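Local structure of paraflagellar rod component (Trypanosoma brucei, 2Q0X) at residues A[74-79]-A[88-93]. The protein is of unknown function but adopts the alpha/beta hydrolase fold and is probably a component of the paraflagellar rod. Residues are numbered along the deposited sequence; the frame is centred on the assembly and turned at random.
Sequences EVPSGK and AHDAED
Asp90 and Ser77 meet through both oxygens of the aspartate carboxylate, a compact example of how an acidic side chain on a helix can hold a neighbouring turn. OD1 of Asp90 accepts the backbone N-H of Ser77 at 3.2 Å through its syn lone pair, the N-H...O angle of 140° marking a bent bond. The other oxygen, OD2, faces the serine hydroxyl; the 2.3 Å modelled between Ser77 OG and Asp90 OD2 is too short to be taken literally at 2.20 Å resolution, although a hydrogen bond there is plausible. With chi1 at 64°, OG of Ser77 sits between its own backbone N and carbonyl carbon. Each carboxylate oxygen has a further donor: Gln85 NE2 bonds to OD1, and Arg191 NH1 forms a salt bridge with OD2 while also donating to Ser77 OG. Gln85 NE2 reaches Asp93 OD2 as well, tying together two acids one helical turn apart. Pro76 fits against both, its CD 3.4 Å from Asp90 OD1 and its CG 3.4 Å from Asp93 OD2, and the Val75 side chain crosses that of Asp90 at about a right angle, CG1 coming close to OD2. The contact thus joins the short 3-10 turn following strand 69-73 to helix 87-104, the next helix of the fold. Because the buried Asp90 is met by the Ser77 amide, Gln85 and Arg191, and probably by the hydroxyl too, its negative charge is probably well compensated, and the pairing with Arg191, outside the two segments, would be expected to stabilise the ionised form.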
loop_
_atom_site.group_PDB
_atom_site.type_symbol
_atom_site.label_atom_id
_atom_site.label_comp_id
_atom_site.label_asym_id
_atom_site.label_seq_id
_atom_site.Cartn_x
_atom_site.Cartn_y
_atom_site.Cartn_z
ATOM N N GLU A 74 1.873 -1.751 -6.696
ATOM C CA GLU A 74 2.570 -1.384 -5.470
ATOM C C GLU A 74 3.500 -2.502 -5.042
ATOM O O GLU A 74 3.069 -3.633 -4.864
ATOM C CB GLU A 74 1.579 -1.006 -4.368
ATOM C CG GLU A 74 1.014 0.390 -4.585
ATOM C CD GLU A 74 -0.130 0.744 -3.629
ATOM O OE1 GLU A 74 -0.450 1.973 -3.546
ATOM O OE2 GLU A 74 -0.695 -0.208 -2.987
ATOM N N VAL A 75 4.775 -2.166 -4.896
ATOM C CA VAL A 75 5.801 -3.079 -4.364
ATOM C C VAL A 75 5.321 -3.699 -3.052
ATOM O O VAL A 75 5.017 -2.970 -2.124
ATOM C CB VAL A 75 7.137 -2.330 -4.064
ATOM C CG1 VAL A 75 8.216 -3.310 -3.656
ATOM C CG2 VAL A 75 7.604 -1.607 -5.238
ATOM N N PRO A 76 5.264 -5.049 -2.972
ATOM C CA PRO A 76 4.777 -5.743 -1.767
ATOM C C PRO A 76 5.522 -5.385 -0.471
ATOM O O PRO A 76 4.916 -5.338 0.598
ATOM C CB PRO A 76 5.007 -7.219 -2.097
ATOM C CG PRO A 76 5.064 -7.279 -3.579
ATOM C CD PRO A 76 5.625 -5.990 -4.045
ATOM N N SER A 77 6.833 -5.173 -0.586
ATOM C CA SER A 77 7.678 -4.790 0.529
ATOM C C SER A 77 7.415 -3.363 1.004
ATOM O O SER A 77 7.959 -2.952 2.017
ATOM C CB SER A 77 9.158 -4.934 0.149
ATOM O OG SER A 77 9.479 -4.036 -0.893
ATOM N N GLY A 78 6.600 -2.613 0.268
ATOM C CA GLY A 78 6.121 -1.318 0.721
ATOM C C GLY A 78 5.086 -1.448 1.832
ATOM O O GLY A 78 4.793 -0.476 2.504
ATOM N N LYS A 79 4.542 -2.646 2.030
ATOM C CA LYS A 79 3.515 -2.874 3.030
ATOM C C LYS A 79 4.060 -3.532 4.294
ATOM O O LYS A 79 5.007 -4.337 4.248
ATOM C CB LYS A 79 2.383 -3.721 2.433
ATOM C CG LYS A 79 1.610 -2.995 1.330
ATOM C CD LYS A 79 0.094 -3.238 1.393
ATOM C CE LYS A 79 -0.557 -2.567 2.594
ATOM N NZ LYS A 79 -2.036 -2.750 2.613
ATOM N N ALA A 88 15.090 -9.520 -4.275
ATOM C CA ALA A 88 14.932 -10.643 -5.202
ATOM C C ALA A 88 13.488 -11.162 -5.213
ATOM O O ALA A 88 12.973 -11.554 -6.259
ATOM C CB ALA A 88 15.922 -11.784 -4.860
ATOM N N HIS A 89 12.841 -11.161 -4.047
ATOM C CA HIS A 89 11.468 -11.646 -3.939
ATOM C C HIS A 89 10.455 -10.642 -4.468
ATOM O O HIS A 89 9.519 -11.041 -5.139
ATOM C CB HIS A 89 11.155 -12.062 -2.507
ATOM C CG HIS A 89 11.877 -13.305 -2.076
ATOM N ND1 HIS A 89 13.240 -13.337 -1.881
ATOM C CD2 HIS A 89 11.426 -14.551 -1.796
ATOM C CE1 HIS A 89 13.601 -14.555 -1.509
ATOM N NE2 HIS A 89 12.518 -15.310 -1.448
ATOM N N ASP A 90 10.646 -9.353 -4.181
ATOM C CA ASP A 90 9.865 -8.288 -4.817
ATOM C C ASP A 90 9.929 -8.403 -6.349
ATOM O O ASP A 90 8.898 -8.341 -7.014
ATOM C CB ASP A 90 10.406 -6.897 -4.428
ATOM C CG ASP A 90 9.727 -6.290 -3.189
ATOM O OD1 ASP A 90 8.695 -6.781 -2.689
ATOM O OD2 ASP A 90 10.256 -5.255 -2.724
ATOM N N ALA A 91 11.157 -8.536 -6.875
ATOM C CA ALA A 91 11.426 -8.733 -8.307
ATOM C C ALA A 91 10.652 -9.907 -8.878
ATOM O O ALA A 91 10.011 -9.786 -9.919
ATOM C CB ALA A 91 12.927 -8.967 -8.541
ATOM N N GLU A 92 10.725 -11.025 -8.172
ATOM C CA GLU A 92 9.990 -12.224 -8.521
ATOM C C GLU A 92 8.480 -11.993 -8.599
ATOM O O GLU A 92 7.844 -12.424 -9.550
ATOM C CB GLU A 92 10.308 -13.346 -7.531
ATOM C CG GLU A 92 9.637 -14.651 -7.887
ATOM C CD GLU A 92 10.185 -15.823 -7.119
ATOM O OE1 GLU A 92 10.500 -15.659 -5.908
ATOM O OE2 GLU A 92 10.273 -16.921 -7.723
ATOM N N ASP A 93 7.915 -11.323 -7.594
ATOM C CA ASP A 93 6.503 -10.917 -7.624
ATOM C C ASP A 93 6.171 -10.048 -8.832
ATOM O O ASP A 93 5.149 -10.248 -9.475
ATOM C CB ASP A 93 6.131 -10.144 -6.350
ATOM C CG ASP A 93 6.240 -10.983 -5.109
ATOM O OD1 ASP A 93 6.189 -12.212 -5.216
ATOM O OD2 ASP A 93 6.403 -10.404 -4.029
#